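Side-chain contacts in tryptophan--tRNA ligase (Mycoplasma pneumoniae, PDB 2YY5), which probably catalyses the ATP-dependent attachment of tryptophan to its cognate tRNA, the charging step that supplies tryptophan for protein synthesis: residues C36-F41 against V71-Q76; L86-M91 against A327-T332. The protein carries 1 engineered substitution. All coordinates share one frame; numbering follows the deposited sequence.

Contact 1. Residues C36-F41 against V71-Q76; sequences CQLFVF and VGLDPQ
The CA atoms of Val-40 and Leu-73 lie 9.0 Å apart, so strand 37-42 and the loop that leaves helix 54-71 face each other across side chains, and no hydrogen bond joins the two segments. Leu-73 meets two residues of the strand, one with each of its methyl groups. Its CD1 lies 3.9 Å from CD2 of Leu-38, and these two leucines cross at a slant. Its CD2 is 4.1 Å from CB of Val-40. That pair reaches toward each other tip to tip, with CG1 of Val-40 almost as near. In Leu-73 the CG is anti to the backbone N (chi1 -174°), and both methyls reach the strand residues. Leu-38 and Val-40 both start out toward the loop, while Phe-39 and Phe-41 start away from it. Phe-41 touches the bound tryptophanyl-adenylate analogue. Gly-72 closes helix 54-71 with a Schellman motif, and its positive phi turns the chain into the loop. Asp-74 then makes an Asx turn: its OD1 accepts from N of Gln-76 at 3.0 Å. Leu-29 of helix 29-35 and Leu-80 of strand 78-82 also pack on Leu-73. The contact is wholly apolar and buried. It packs a crossover loop of the Rossmann-type sheet by shape and exclusion of water, without directional bonds.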
loop_
_atom_site.group_PDB
_atom_site.type_symbol
_atom_site.label_atom_id
_atom_site.label_comp_id
_atom_site.label_asym_id
_atom_site.label_seq_id
_atom_site.Cartn_x
_atom_site.Cartn_y
_atom_site.Cartn_z
ATOM N N CYS B 36 -23.126 14.214 14.835
ATOM C CA CYS B 36 -21.747 13.810 15.047
ATOM C C CYS B 36 -20.732 14.717 14.383
ATOM O O CYS B 36 -21.075 15.617 13.623
ATOM C CB CYS B 36 -21.520 12.397 14.499
ATOM S SG CYS B 36 -22.807 11.182 14.826
ATOM N N GLN B 37 -19.470 14.466 14.709
ATOM C CA GLN B 37 -18.345 15.159 14.102
ATOM C C GLN B 37 -18.197 14.217 12.912
ATOM O O GLN B 37 -17.702 13.096 13.056
ATOM C CB GLN B 37 -17.113 15.074 15.001
ATOM C CG GLN B 37 -15.823 15.513 14.333
ATOM C CD GLN B 37 -14.624 15.420 15.259
ATOM O OE1 GLN B 37 -13.506 15.737 14.869
ATOM N NE2 GLN B 37 -14.854 14.982 16.491
ATOM N N LEU B 38 -18.657 14.666 11.751
ATOM C CA LEU B 38 -18.656 13.832 10.561
ATOM C C LEU B 38 -17.500 14.000 9.593
ATOM O O LEU B 38 -17.100 15.112 9.254
ATOM C CB LEU B 38 -19.985 14.023 9.816
ATOM C CG LEU B 38 -20.181 13.347 8.450
ATOM C CD1 LEU B 38 -20.095 11.824 8.603
ATOM C CD2 LEU B 38 -21.542 13.753 7.869
ATOM N N PHE B 39 -16.975 12.861 9.157
ATOM C CA PHE B 39 -15.882 12.801 8.204
ATOM C C PHE B 39 -16.382 12.010 7.020
ATOM O O PHE B 39 -16.905 10.907 7.181
ATOM C CB PHE B 39 -14.675 12.088 8.811
ATOM C CG PHE B 39 -13.859 12.953 9.717
ATOM C CD1 PHE B 39 -12.949 13.861 9.189
ATOM C CD2 PHE B 39 -14.010 12.874 11.099
ATOM C CE1 PHE B 39 -12.200 14.679 10.024
ATOM C CE2 PHE B 39 -13.267 13.687 11.945
ATOM C CZ PHE B 39 -12.359 14.591 11.409
ATOM N N VAL B 40 -16.226 12.585 5.833
ATOM C CA VAL B 40 -16.644 11.944 4.599
ATOM C C VAL B 40 -15.588 12.184 3.521
ATOM O O VAL B 40 -15.074 13.298 3.380
ATOM C CB VAL B 40 -17.987 12.515 4.120
ATOM C CG1 VAL B 40 -18.467 11.767 2.875
ATOM C CG2 VAL B 40 -18.992 12.414 5.230
ATOM N N PHE B 41 -15.263 11.152 2.752
ATOM C CA PHE B 41 -14.267 11.321 1.707
ATOM C C PHE B 41 -14.577 10.563 0.419
ATOM O O PHE B 41 -15.325 9.576 0.409
ATOM C CB PHE B 41 -12.869 10.914 2.214
ATOM C CG PHE B 41 -12.745 9.452 2.562
ATOM C CD1 PHE B 41 -13.128 8.982 3.819
ATOM C CD2 PHE B 41 -12.261 8.541 1.625
ATOM C CE1 PHE B 41 -13.034 7.622 4.139
ATOM C CE2 PHE B 41 -12.161 7.178 1.932
ATOM C CZ PHE B 41 -12.547 6.720 3.192
ATOM N N VAL B 71 -26.758 17.466 -2.163
ATOM C CA VAL B 71 -27.589 16.677 -1.287
ATOM C C VAL B 71 -27.723 17.255 0.112
ATOM O O VAL B 71 -28.675 16.938 0.817
ATOM C CB VAL B 71 -27.069 15.243 -1.251
ATOM C CG1 VAL B 71 -27.489 14.554 0.020
ATOM C CG2 VAL B 71 -27.609 14.502 -2.469
ATOM N N GLY B 72 -26.789 18.112 0.512
ATOM C CA GLY B 72 -26.883 18.706 1.836
ATOM C C GLY B 72 -25.660 18.591 2.732
ATOM O O GLY B 72 -25.653 19.136 3.839
ATOM N N LEU B 73 -24.632 17.875 2.284
ATOM C CA LEU B 73 -23.418 17.745 3.082
ATOM C C LEU B 73 -22.843 19.156 3.158
ATOM O O LEU B 73 -22.512 19.766 2.132
ATOM C CB LEU B 73 -22.429 16.787 2.411
ATOM C CG LEU B 73 -21.170 16.432 3.203
ATOM C CD1 LEU B 73 -21.536 15.828 4.552
ATOM C CD2 LEU B 73 -20.341 15.450 2.390
ATOM N N ASP B 74 -22.745 19.673 4.378
ATOM C CA ASP B 74 -22.261 21.031 4.615
ATOM C C ASP B 74 -20.826 21.072 5.112
ATOM O O ASP B 74 -20.538 20.628 6.216
ATOM C CB ASP B 74 -23.167 21.724 5.642
ATOM C CG ASP B 74 -22.902 23.216 5.754
ATOM O OD1 ASP B 74 -21.923 23.709 5.150
ATOM O OD2 ASP B 74 -23.684 23.897 6.456
ATOM N N PRO B 75 -19.907 21.624 4.303
ATOM C CA PRO B 75 -18.495 21.712 4.692
ATOM C C PRO B 75 -18.240 22.553 5.942
ATOM O O PRO B 75 -17.121 22.591 6.458
ATOM C CB PRO B 75 -17.818 22.275 3.436
ATOM C CG PRO B 75 -18.917 23.054 2.768
ATOM C CD PRO B 75 -20.114 22.152 2.942
ATOM N N GLN B 76 -19.273 23.229 6.433
ATOM C CA GLN B 76 -19.135 24.028 7.647
ATOM C C GLN B 76 -19.526 23.177 8.854
ATOM O O GLN B 76 -19.093 23.435 9.975
ATOM C CB GLN B 76 -20.028 25.272 7.604
ATOM C CG GLN B 76 -19.555 26.382 6.675
ATOM C CD GLN B 76 -20.296 27.684 6.934
ATOM O OE1 GLN B 76 -20.053 28.364 7.933
ATOM N NE2 GLN B 76 -21.216 28.028 6.044
#

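Contact 2. Residues L86-M91 against A327-T332; sequences LLEHSM and ATARTT
Ala-329 packs its methyl group against both Leu-86 and Glu-88, where helix 311-340 passes the start of helix 87-98. The CA atoms of Ala-329 and Glu-88 are 6.5 Å apart, and the small residue lets the backbones come this near. CB of Ala-329 is 4.1 Å from CB of Glu-88 and also 4.1 Å from CD2 of Leu-86. Glu-88 thus offers the apolar base of its side chain to the alanine. Its chain then turns about its CB-CG bond (chi2 77°) and carries the carboxylate on to the next residue. Arg-330 lies across that carboxylate. Glu-88 OE1 is 3.3 Å from CG and 3.5 Å from NE of Arg-330. The oxygen is well out of the guanidinium plane, and the two flat groups are turned 52° apart. The salt bridge therefore rests on charge, and no N-H points at the oxygen. Gln-326, one turn earlier, adds weak hydrogen bonds to Glu-88 OE2 and Arg-330 NH1. Further along, Thr-332 OG1 lies within hydrogen-bonding reach of O of Leu-145 and of O of Thr-328. His-89 is held at both ring nitrogens, ND1 by Asp-142 and NE2 by Tyr-146. Asp-142 is predicted to bind tryptophan, so His-89 probably helps to position it. Helix 87-98 follows strand 78-82 of the parallel sheet. It packs on helix 311-340, whose Ala-329 also touches Leu-145, just after helix 131-144. At the second subunit, Leu-87 packs on Leu-87 of that subunit, and Ser-90 OG hydrogen-bonds to its Ser-90 OG.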
loop_
_atom_site.group_PDB
_atom_site.type_symbol
_atom_site.label_atom_id
_atom_site.label_comp_id
_atom_site.label_asym_id
_atom_site.label_seq_id
_atom_site.Cartn_x
_atom_site.Cartn_y
_atom_site.Cartn_z
ATOM N N LEU B 86 -4.408 12.902 0.950
ATOM C CA LEU B 86 -3.693 12.575 2.174
ATOM C C LEU B 86 -2.791 11.337 2.087
ATOM O O LEU B 86 -3.263 10.205 2.119
ATOM C CB LEU B 86 -4.680 12.381 3.332
ATOM C CG LEU B 86 -5.362 13.620 3.906
ATOM C CD1 LEU B 86 -6.289 14.223 2.860
ATOM C CD2 LEU B 86 -6.142 13.239 5.164
ATOM N N LEU B 87 -1.489 11.551 1.993
ATOM C CA LEU B 87 -0.562 10.431 1.964
ATOM C C LEU B 87 -0.747 9.551 3.207
ATOM O O LEU B 87 -0.348 8.378 3.209
ATOM C CB LEU B 87 0.881 10.946 1.905
ATOM C CG LEU B 87 1.482 11.246 0.526
ATOM C CD1 LEU B 87 0.395 11.483 -0.500
ATOM C CD2 LEU B 87 2.395 12.436 0.643
ATOM N N GLU B 88 -1.342 10.113 4.265
ATOM C CA GLU B 88 -1.565 9.357 5.498
ATOM C C GLU B 88 -2.419 8.127 5.249
ATOM O O GLU B 88 -2.326 7.144 5.972
ATOM C CB GLU B 88 -2.249 10.213 6.573
ATOM C CG GLU B 88 -1.357 11.227 7.285
ATOM C CD GLU B 88 -1.087 12.439 6.427
ATOM O OE1 GLU B 88 -0.366 13.355 6.875
ATOM O OE2 GLU B 88 -1.609 12.477 5.295
ATOM N N HIS B 89 -3.258 8.179 4.222
ATOM C CA HIS B 89 -4.113 7.049 3.912
ATOM C C HIS B 89 -3.314 5.875 3.373
ATOM O O HIS B 89 -3.468 4.758 3.850
ATOM C CB HIS B 89 -5.213 7.481 2.945
ATOM C CG HIS B 89 -6.360 8.156 3.629
ATOM N ND1 HIS B 89 -7.434 7.457 4.136
ATOM C CD2 HIS B 89 -6.550 9.448 3.987
ATOM C CE1 HIS B 89 -8.235 8.291 4.782
ATOM N NE2 HIS B 89 -7.718 9.504 4.706
ATOM N N SER B 90 -2.440 6.130 2.411
ATOM C CA SER B 90 -1.623 5.066 1.848
ATOM C C SER B 90 -0.743 4.458 2.938
ATOM O O SER B 90 -0.552 3.241 2.991
ATOM C CB SER B 90 -0.740 5.605 0.715
ATOM O OG SER B 90 0.263 6.481 1.203
ATOM N N MET B 91 -0.219 5.306 3.817
ATOM C CA MET B 91 0.653 4.822 4.874
ATOM C C MET B 91 -0.077 3.978 5.896
ATOM O O MET B 91 0.389 2.904 6.258
ATOM C CB MET B 91 1.360 5.986 5.565
ATOM C CG MET B 91 2.360 5.556 6.632
ATOM S SD MET B 91 3.443 4.200 6.114
ATOM C CE MET B 91 4.807 5.076 5.416
ATOM N N ALA B 327 -5.714 17.023 9.887
ATOM C CA ALA B 327 -5.459 17.440 11.262
ATOM C C ALA B 327 -5.510 16.241 12.207
ATOM O O ALA B 327 -4.626 16.067 13.049
ATOM C CB ALA B 327 -6.475 18.485 11.694
ATOM N N THR B 328 -6.540 15.412 12.070
ATOM C CA THR B 328 -6.641 14.243 12.929
ATOM C C THR B 328 -5.899 13.020 12.369
ATOM O O THR B 328 -5.468 12.156 13.129
ATOM C CB THR B 328 -8.123 13.891 13.246
ATOM O OG1 THR B 328 -8.342 12.488 13.050
ATOM C CG2 THR B 328 -9.071 14.700 12.384
ATOM N N ALA B 329 -5.722 12.957 11.051
ATOM C CA ALA B 329 -5.006 11.836 10.441
ATOM C C ALA B 329 -3.535 11.803 10.872
ATOM O O ALA B 329 -2.988 10.731 11.157
ATOM C CB ALA B 329 -5.092 11.909 8.916
ATOM N N ARG B 330 -2.889 12.967 10.913
ATOM C CA ARG B 330 -1.487 13.008 11.310
ATOM C C ARG B 330 -1.334 12.592 12.765
ATOM O O ARG B 330 -0.432 11.819 13.104
ATOM C CB ARG B 330 -0.895 14.405 11.101
ATOM C CG ARG B 330 -1.128 14.954 9.709
ATOM C CD ARG B 330 0.032 15.785 9.215
ATOM N NE ARG B 330 -0.363 16.635 8.093
ATOM C CZ ARG B 330 0.484 17.292 7.305
ATOM N NH1 ARG B 330 0.023 18.044 6.316
ATOM N NH2 ARG B 330 1.794 17.189 7.489
ATOM N N THR B 331 -2.222 13.093 13.621
ATOM C CA THR B 331 -2.167 12.763 15.038
ATOM C C THR B 331 -2.225 11.261 15.257
ATOM O O THR B 331 -1.443 10.710 16.025
ATOM C CB THR B 331 -3.325 13.409 15.823
ATOM O OG1 THR B 331 -3.180 14.832 15.805
ATOM C CG2 THR B 331 -3.323 12.926 17.271
ATOM N N THR B 332 -3.155 10.603 14.581
ATOM C CA THR B 332 -3.324 9.166 14.714
ATOM C C THR B 332 -2.135 8.389 14.169
ATOM O O THR B 332 -1.593 7.524 14.859
ATOM C CB THR B 332 -4.593 8.698 13.990
ATOM O OG1 THR B 332 -5.702 9.486 14.433
ATOM C CG2 THR B 332 -4.872 7.225 14.281
#

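Contact 1 closes before contact 2 opens, and their centres are 18 Å apart. Strand 78-82 bridges them in sequence: it follows loop 71-76, lies beside strand 37-42 in the three-stranded parallel sheet, and runs on toward helix 87-98. Contact 1 therefore belongs to the nucleotide-binding fold itself. Contact 2 joins that fold to helix 311-340, near the end of the chain, and to the dimer interface. The two touch directly, since Phe-39 packs on Thr-328. Tyr-146 touches residues of both contacts: Phe-39, Leu-86, His-89 and Thr-328. Packing and hydrogen bonds thus run from the sheet, by way of Tyr-146 and His-89, to helix 87-98, which also meets the second subunit.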